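Local coordinates for prohead core protein protease (PDB 5JBL) that acts as a self-activating serine protease of the phage T4 prohead core, cleaving many prohead proteins so that the capsid is emptied for the DNA genome, at residues Leu57-Ile62 with Ala148-Gly153; Lys86-Glu91 with Ile117-Met122. The protein carries 3 engineered substitutions. All blocks are in the same frame, centred on the assembly; numbering follows the deposited sequence.

Both contacts set a helix against a strand of the same antiparallel sheet, and both are mostly buried and lack a hydrogen bond between their segments. Interaction 1 packs the end of helix 142-151 on strand 53-65 with aliphatic branches, with an arginine at its border; it lies farther from the centre of the chain, where a neighbouring subunit reaches the helix. Interaction 2 lies deeper and adds a tyrosine and a methionine, joining helix 78-93 to strand 115-125. Strand 128-135 pairs with both strands, and Tyr58 OH probably bonds Glu120 OE2 between the contacts, whose centres are about 19 Å apart. Along the chain, interaction 2 is nested inside the loop that interaction 1 closes.

Interaction 1: Leu57-Ile62 with Ala148-Gly153; sequences LYIEGI and ANIRAG
Leu57 and Ile150 meet through methyl groups, Leu57 CD2 lying 4.2 Å from Ile150 CG2 and just as near Ile150 CD1. CB of Leu57 already points at the helix, and with CG anti to the nitrogen (chi1 175°) the CD2 methyl reaches it. Ile59 starts less directly: its CB does not aim at the helix, but the extended CG1 arm (chi2 166°) brings CD1 to 3.9 Å from Ile150 CD1. Ile150 thus reaches two residues of one strand face, Leu57 and Ile59, while Tyr58 between them turns the other way. This is a helix end laid on a beta sheet, and the helix closes with a Schellman motif at Gly153, whose N bonds back to Ile150 O. Residues 148-153 belong to the region responsible for homomultimerization, and Arg151 O accepts a hydrogen bond from Lys54 of a neighbouring subunit. Arg151 borders the apolar patch. Its chain, extended from CG to NE, comes at Leu57 from the opposite direction; Arg151 NH2 stops 3.8 Å from Leu57 CB, and Leu57 CD2 sits over one guanidinium face, offset toward the rim. Salt bridges to Glu137 and Asp38 hold that guanidinium in place.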
ATOM      1  N   LEU C  57      10.461 -21.035   1.596  1.00 14.84           N
ATOM      2  CA  LEU C  57       9.233 -21.521   2.202  1.00 14.87           C
ATOM      3  C   LEU C  57       8.416 -22.165   1.100  1.00 17.82           C
ATOM      4  O   LEU C  57       8.114 -21.510   0.095  1.00 13.74           O
ATOM      5  CB  LEU C  57       8.470 -20.370   2.845  1.00 13.37           C
ATOM      6  CG  LEU C  57       7.096 -20.686   3.416  1.00 16.85           C
ATOM      7  CD1 LEU C  57       7.183 -21.723   4.514  1.00 21.81           C
ATOM      8  CD2 LEU C  57       6.528 -19.379   3.956  1.00 21.51           C
ATOM      9  N   TYR C  58       8.049 -23.434   1.283  1.00 16.83           N
ATOM     10  CA  TYR C  58       7.373 -24.193   0.238  1.00 13.44           C
ATOM     11  C   TYR C  58       6.023 -24.717   0.692  1.00 22.26           C
ATOM     12  O   TYR C  58       5.870 -25.164   1.831  1.00 19.83           O
ATOM     13  CB  TYR C  58       8.233 -25.370  -0.223  1.00 16.54           C
ATOM     14  CG  TYR C  58       9.372 -24.920  -1.077  1.00 23.31           C
ATOM     15  CD1 TYR C  58       9.233 -24.885  -2.452  1.00 29.17           C
ATOM     16  CD2 TYR C  58      10.564 -24.479  -0.515  1.00 21.83           C
ATOM     17  CE1 TYR C  58      10.246 -24.459  -3.255  1.00 29.28           C
ATOM     18  CE2 TYR C  58      11.602 -24.042  -1.325  1.00 29.19           C
ATOM     19  CZ  TYR C  58      11.421 -24.036  -2.704  1.00 32.07           C
ATOM     20  OH  TYR C  58      12.410 -23.609  -3.554  1.00 39.85           O
ATOM     21  N   ILE C  59       5.053 -24.683  -0.221  1.00 16.41           N
ATOM     22  CA  ILE C  59       3.773 -25.357  -0.053  1.00 17.56           C
ATOM     23  C   ILE C  59       3.769 -26.549  -1.004  1.00 23.17           C
ATOM     24  O   ILE C  59       4.005 -26.378  -2.209  1.00 21.86           O
ATOM     25  CB  ILE C  59       2.606 -24.400  -0.331  1.00 20.31           C
ATOM     26  CG1 ILE C  59       2.693 -23.204   0.623  1.00 19.50           C
ATOM     27  CG2 ILE C  59       1.276 -25.138  -0.187  1.00 17.92           C
ATOM     28  CD1 ILE C  59       1.803 -22.047   0.242  1.00 24.04           C
ATOM     29  N   GLU C  60       3.524 -27.752  -0.469  1.00 18.89           N
ATOM     30  CA  GLU C  60       3.559 -28.961  -1.291  1.00 25.27           C
ATOM     31  C   GLU C  60       2.387 -29.875  -0.953  1.00 25.90           C
ATOM     32  O   GLU C  60       2.123 -30.157   0.223  1.00 23.94           O
ATOM     33  CB  GLU C  60       4.887 -29.713  -1.109  1.00 28.85           C
ATOM     34  CG  GLU C  60       5.085 -30.865  -2.086  1.00 36.99           C
ATOM     35  CD  GLU C  60       6.392 -31.622  -1.861  1.00 52.15           C
ATOM     36  OE1 GLU C  60       6.331 -32.856  -1.659  1.00 61.62           O
ATOM     37  OE2 GLU C  60       7.477 -30.993  -1.886  1.00 47.81           O
ATOM     38  N   GLY C  61       1.700 -30.347  -1.987  1.00 20.33           N
ATOM     39  CA  GLY C  61       0.646 -31.334  -1.782  1.00 20.82           C
ATOM     40  C   GLY C  61      -0.318 -31.322  -2.956  1.00 18.66           C
ATOM     41  O   GLY C  61       0.042 -30.932  -4.068  1.00 22.78           O
ATOM     42  N   ILE C  62      -1.547 -31.740  -2.674  1.00 20.15           N
ATOM     43  CA  ILE C  62      -2.566 -31.836  -3.714  1.00 20.95           C
ATOM     44  C   ILE C  62      -2.966 -30.442  -4.167  1.00 24.00           C
ATOM     45  O   ILE C  62      -3.429 -29.616  -3.366  1.00 19.39           O
ATOM     46  CB  ILE C  62      -3.779 -32.629  -3.216  1.00 19.59           C
ATOM     47  CG1 ILE C  62      -3.386 -34.097  -3.022  1.00 26.61           C
ATOM     48  CG2 ILE C  62      -4.954 -32.476  -4.179  1.00 24.27           C
ATOM     49  CD1 ILE C  62      -4.461 -34.940  -2.369  1.00 30.31           C
ATOM     50  N   ALA C 148       4.204 -14.450   6.121  1.00 14.35           N
ATOM     51  CA  ALA C 148       4.001 -14.107   7.520  1.00 11.53           C
ATOM     52  C   ALA C 148       2.759 -14.780   8.090  1.00 14.23           C
ATOM     53  O   ALA C 148       2.755 -15.182   9.262  1.00 13.37           O
ATOM     54  CB  ALA C 148       3.916 -12.590   7.683  1.00 13.56           C
ATOM     55  N   ASN C 149       1.678 -14.861   7.303  1.00 13.44           N
ATOM     56  CA  ASN C 149       0.504 -15.606   7.749  1.00 12.98           C
ATOM     57  C   ASN C 149       0.881 -17.045   8.069  1.00 14.96           C
ATOM     58  O   ASN C 149       0.478 -17.600   9.099  1.00 13.55           O
ATOM     59  CB  ASN C 149      -0.589 -15.614   6.670  1.00 13.84           C
ATOM     60  CG  ASN C 149      -1.319 -14.286   6.503  1.00 15.47           C
ATOM     61  OD1 ASN C 149      -0.973 -13.263   7.100  1.00 14.59           O
ATOM     62  ND2 ASN C 149      -2.362 -14.308   5.663  1.00 14.28           N
ATOM     63  N   ILE C 150       1.624 -17.681   7.162  1.00 11.62           N
ATOM     64  CA  ILE C 150       2.044 -19.066   7.366  1.00 11.60           C
ATOM     65  C   ILE C 150       2.929 -19.187   8.601  1.00 16.30           C
ATOM     66  O   ILE C 150       2.776 -20.121   9.400  1.00 13.82           O
ATOM     67  CB  ILE C 150       2.760 -19.596   6.105  1.00 14.13           C
ATOM     68  CG1 ILE C 150       1.752 -19.850   4.985  1.00 19.98           C
ATOM     69  CG2 ILE C 150       3.518 -20.852   6.411  1.00 15.83           C
ATOM     70  CD1 ILE C 150       2.410 -20.094   3.605  1.00 13.54           C
ATOM     71  N   ARG C 151       3.874 -18.254   8.787  1.00 14.42           N
ATOM     72  CA  ARG C 151       4.733 -18.385   9.953  1.00 13.60           C
ATOM     73  C   ARG C 151       3.990 -18.085  11.243  1.00 21.76           C
ATOM     74  O   ARG C 151       4.409 -18.555  12.307  1.00 17.05           O
ATOM     75  CB  ARG C 151       5.978 -17.501   9.821  1.00 14.70           C
ATOM     76  CG  ARG C 151       6.888 -18.033   8.724  1.00 20.93           C
ATOM     77  CD  ARG C 151       8.221 -17.356   8.625  1.00 26.48           C
ATOM     78  NE  ARG C 151       8.996 -18.010   7.578  1.00 27.92           N
ATOM     79  CZ  ARG C 151       9.334 -17.453   6.421  1.00 25.01           C
ATOM     80  NH1 ARG C 151       8.997 -16.203   6.159  1.00 23.02           N
ATOM     81  NH2 ARG C 151      10.042 -18.147   5.530  1.00 18.01           N
ATOM     82  N   ALA C 152       2.873 -17.366  11.171  1.00 15.71           N
ATOM     83  CA  ALA C 152       2.041 -17.232  12.356  1.00 17.14           C
ATOM     84  C   ALA C 152       1.192 -18.468  12.599  1.00 15.03           C
ATOM     85  O   ALA C 152       0.542 -18.562  13.640  1.00 17.09           O
ATOM     86  CB  ALA C 152       1.153 -15.983  12.231  1.00 15.85           C
ATOM     87  N   GLY C 153       1.163 -19.413  11.668  1.00 20.39           N
ATOM     88  CA  GLY C 153       0.444 -20.657  11.859  1.00 16.69           C
ATOM     89  C   GLY C 153      -0.625 -20.952  10.824  1.00 17.26           C
ATOM     90  O   GLY C 153      -1.187 -22.051  10.845  1.00 17.05           O
TER

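Interaction 2: Lys86-Glu91 with Ile117-Met122; sequences KDYINE and IIIEDM
Tyr88 and Met122 make the sulfur-aromatic part of this contact. Met122 SD lies 4.8 Å from the centroid of the Tyr88 ring and 74° off the ring normal, so the sulfur sits at the edge: a Met-aromatic contact made near the ring plane. The closest ring atom is Tyr88 CE1, 3.7 Å from Met122 SD, with CD1 almost as near. The extended methionine chain carries SD to the ring edge, and the bend at the last torsion (chi3 77°) turns the CE methyl farther from the ring than the sulfur. The tyrosine crosses it at about a right angle.

The remaining touches are apolar or van der Waals. Ile119 CD1 reaches the same ring edge farther out, 3.6 Å from Tyr88 OH and 4.2 Å from Tyr88 CE1. Beside the ring, Ile89 sends CD1 to within 4.2 Å of Met122 CB and also rests near the Met122 carbonyl oxygen. Two consecutive helix residues thus meet the strand; the axes of 86-91 and 117-122 approach to 9.7 Å, with directions 140° apart. Between Ile119 and Met122 the strand carries a classic beta bulge, Glu120 and Asp121 both facing Arg132.

No hydrogen bond crosses between the segments; the hydroxyl of Tyr88 is bonded outside them, to Gly185 N of strand 181-189, and Val186 of that strand touches Ile119. Tyr88 and Ile119 thus bring the helix and the antiparallel sheet together with a strand of the mixed sheet. The Ile119 side chain is about 11 Å from that of Ala159, the active-site position changed in this structure.

The hold between the segments probably rests on dispersion and the sulfur at the ring edge, where it can meet the slightly positive ring hydrogens, while the bond from Gly185 anchors the buried hydroxyl.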
ATOM      1  N   LYS C  86      -0.651 -30.921 -18.591  1.00 25.90           N
ATOM      2  CA  LYS C  86       0.517 -31.019 -19.468  1.00 25.46           C
ATOM      3  C   LYS C  86       0.793 -29.694 -20.170  1.00 22.32           C
ATOM      4  O   LYS C  86       1.935 -29.230 -20.219  1.00 24.86           O
ATOM      5  CB  LYS C  86       0.305 -32.132 -20.496  1.00 27.77           C
ATOM      6  CG  LYS C  86       1.408 -32.241 -21.542  1.00 45.57           C
ATOM      7  CD  LYS C  86       1.503 -33.660 -22.093  1.00 57.73           C
ATOM      8  CE  LYS C  86       1.957 -34.651 -21.027  1.00 63.52           C
ATOM      9  NZ  LYS C  86       2.033 -36.040 -21.558  1.00 72.81           N
ATOM     10  N   ASP C  87      -0.248 -29.060 -20.708  1.00 22.71           N
ATOM     11  CA  ASP C  87      -0.054 -27.786 -21.390  1.00 24.04           C
ATOM     12  C   ASP C  87       0.393 -26.704 -20.420  1.00 24.11           C
ATOM     13  O   ASP C  87       1.238 -25.869 -20.756  1.00 22.26           O
ATOM     14  CB  ASP C  87      -1.349 -27.373 -22.092  1.00 29.06           C
ATOM     15  CG  ASP C  87      -1.634 -28.204 -23.343  1.00 45.00           C
ATOM     16  OD1 ASP C  87      -0.700 -28.878 -23.846  1.00 48.02           O
ATOM     17  OD2 ASP C  87      -2.795 -28.178 -23.823  1.00 44.78           O
ATOM     18  N   TYR C  88      -0.165 -26.702 -19.212  1.00 19.02           N
ATOM     19  CA  TYR C  88       0.223 -25.714 -18.218  1.00 24.76           C
ATOM     20  C   TYR C  88       1.667 -25.920 -17.771  1.00 25.55           C
ATOM     21  O   TYR C  88       2.406 -24.943 -17.564  1.00 23.95           O
ATOM     22  CB  TYR C  88      -0.749 -25.787 -17.040  1.00 18.36           C
ATOM     23  CG  TYR C  88      -0.434 -24.850 -15.903  1.00 20.51           C
ATOM     24  CD1 TYR C  88       0.276 -25.297 -14.794  1.00 17.69           C
ATOM     25  CD2 TYR C  88      -0.839 -23.524 -15.938  1.00 14.82           C
ATOM     26  CE1 TYR C  88       0.573 -24.438 -13.737  1.00 19.59           C
ATOM     27  CE2 TYR C  88      -0.555 -22.672 -14.890  1.00 13.85           C
ATOM     28  CZ  TYR C  88       0.150 -23.140 -13.786  1.00 19.77           C
ATOM     29  OH  TYR C  88       0.415 -22.290 -12.715  1.00 17.78           O
ATOM     30  N   ILE C  89       2.090 -27.182 -17.611  1.00 24.53           N
ATOM     31  CA  ILE C  89       3.492 -27.458 -17.292  1.00 23.30           C
ATOM     32  C   ILE C  89       4.396 -26.945 -18.402  1.00 20.04           C
ATOM     33  O   ILE C  89       5.413 -26.293 -18.146  1.00 19.97           O
ATOM     34  CB  ILE C  89       3.715 -28.962 -17.039  1.00 22.48           C
ATOM     35  CG1 ILE C  89       3.063 -29.398 -15.717  1.00 22.93           C
ATOM     36  CG2 ILE C  89       5.209 -29.289 -17.033  1.00 25.11           C
ATOM     37  CD1 ILE C  89       2.990 -30.930 -15.517  1.00 20.58           C
ATOM     38  N   ASN C  90       4.031 -27.211 -19.658  1.00 21.19           N
ATOM     39  CA  ASN C  90       4.881 -26.771 -20.763  1.00 23.23           C
ATOM     40  C   ASN C  90       4.853 -25.258 -20.944  1.00 23.15           C
ATOM     41  O   ASN C  90       5.879 -24.650 -21.276  1.00 25.46           O
ATOM     42  CB  ASN C  90       4.462 -27.460 -22.055  1.00 27.37           C
ATOM     43  CG  ASN C  90       4.867 -28.912 -22.088  1.00 26.53           C
ATOM     44  OD1 ASN C  90       5.845 -29.302 -21.448  1.00 27.91           O
ATOM     45  ND2 ASN C  90       4.124 -29.722 -22.835  1.00 26.16           N
ATOM     46  N   GLU C  91       3.687 -24.642 -20.774  1.00 20.95           N
ATOM     47  CA  GLU C  91       3.546 -23.222 -21.059  1.00 26.91           C
ATOM     48  C   GLU C  91       3.961 -22.333 -19.891  1.00 21.83           C
ATOM     49  O   GLU C  91       4.442 -21.218 -20.112  1.00 22.07           O
ATOM     50  CB  GLU C  91       2.099 -22.926 -21.446  1.00 27.70           C
ATOM     51  CG  GLU C  91       1.732 -23.431 -22.839  1.00 47.63           C
ATOM     52  CD  GLU C  91       0.226 -23.510 -23.063  1.00 62.99           C
ATOM     53  OE1 GLU C  91      -0.221 -24.427 -23.788  1.00 70.46           O
ATOM     54  OE2 GLU C  91      -0.509 -22.664 -22.511  1.00 67.85           O
ATOM     55  N   ILE C 117       3.106 -16.714  -4.955  1.00 12.63           N
ATOM     56  CA  ILE C 117       3.772 -18.006  -5.045  1.00 11.66           C
ATOM     57  C   ILE C 117       4.197 -18.243  -6.480  1.00 12.03           C
ATOM     58  O   ILE C 117       3.682 -17.630  -7.416  1.00 13.00           O
ATOM     59  CB  ILE C 117       2.876 -19.189  -4.592  1.00 17.01           C
ATOM     60  CG1 ILE C 117       1.617 -19.285  -5.450  1.00 21.41           C
ATOM     61  CG2 ILE C 117       2.480 -19.050  -3.166  1.00 15.94           C
ATOM     62  CD1 ILE C 117       1.725 -20.351  -6.549  1.00 30.04           C
ATOM     63  N   ILE C 118       5.131 -19.175  -6.654  1.00 12.33           N
ATOM     64  CA  ILE C 118       5.476 -19.663  -7.977  1.00 14.42           C
ATOM     65  C   ILE C 118       5.546 -21.183  -7.919  1.00 18.20           C
ATOM     66  O   ILE C 118       6.177 -21.751  -7.023  1.00 16.42           O
ATOM     67  CB  ILE C 118       6.786 -19.039  -8.498  1.00 12.17           C
ATOM     68  CG1 ILE C 118       7.076 -19.539  -9.919  1.00 20.81           C
ATOM     69  CG2 ILE C 118       7.972 -19.304  -7.533  1.00 12.20           C
ATOM     70  CD1 ILE C 118       8.158 -18.758 -10.648  1.00 18.86           C
ATOM     71  N   ILE C 119       4.878 -21.841  -8.863  1.00 11.87           N
ATOM     72  CA  ILE C 119       4.870 -23.298  -8.929  1.00 12.42           C
ATOM     73  C   ILE C 119       6.156 -23.774  -9.589  1.00 13.89           C
ATOM     74  O   ILE C 119       6.471 -23.370 -10.713  1.00 19.05           O
ATOM     75  CB  ILE C 119       3.633 -23.805  -9.693  1.00 12.45           C
ATOM     76  CG1 ILE C 119       2.368 -23.485  -8.895  1.00 20.13           C
ATOM     77  CG2 ILE C 119       3.770 -25.320 -10.012  1.00 13.34           C
ATOM     78  CD1 ILE C 119       1.062 -23.943  -9.546  1.00 22.58           C
ATOM     79  N   GLU C 120       6.901 -24.653  -8.896  1.00 16.33           N
ATOM     80  CA  GLU C 120       8.156 -25.187  -9.412  1.00 17.40           C
ATOM     81  C   GLU C 120       8.010 -26.552 -10.065  1.00 18.80           C
ATOM     82  O   GLU C 120       8.848 -26.913 -10.897  1.00 21.59           O
ATOM     83  CB  GLU C 120       9.203 -25.317  -8.292  1.00 21.25           C
ATOM     84  CG  GLU C 120       9.399 -24.040  -7.523  1.00 27.67           C
ATOM     85  CD  GLU C 120      10.669 -24.054  -6.694  1.00 33.47           C
ATOM     86  OE1 GLU C 120      11.107 -25.148  -6.277  1.00 36.77           O
ATOM     87  OE2 GLU C 120      11.224 -22.964  -6.466  1.00 29.44           O
ATOM     88  N   ASP C 121       6.988 -27.318  -9.707  1.00 16.37           N
ATOM     89  CA  ASP C 121       6.863 -28.667 -10.250  1.00 19.91           C
ATOM     90  C   ASP C 121       5.455 -29.155  -9.977  1.00 16.53           C
ATOM     91  O   ASP C 121       4.820 -28.752  -8.996  1.00 21.04           O
ATOM     92  CB  ASP C 121       7.891 -29.628  -9.633  1.00 33.25           C
ATOM     93  CG  ASP C 121       8.164 -30.851 -10.512  1.00 47.84           C
ATOM     94  OD1 ASP C 121       9.085 -31.630 -10.184  1.00 54.68           O
ATOM     95  OD2 ASP C 121       7.458 -31.040 -11.528  1.00 46.35           O
ATOM     96  N   MET C 122       4.959 -29.987 -10.874  1.00 19.85           N
ATOM     97  CA  MET C 122       3.660 -30.627 -10.702  1.00 20.76           C
ATOM     98  C   MET C 122       3.795 -32.056 -11.177  1.00 27.31           C
ATOM     99  O   MET C 122       4.569 -32.333 -12.089  1.00 24.94           O
ATOM    100  CB  MET C 122       2.521 -29.926 -11.471  1.00 21.65           C
ATOM    101  CG  MET C 122       2.192 -28.536 -10.956  1.00 27.90           C
ATOM    102  SD  MET C 122       0.938 -27.671 -11.920  1.00 34.54           S
ATOM    103  CE  MET C 122      -0.545 -28.478 -11.364  1.00 39.66           C
TER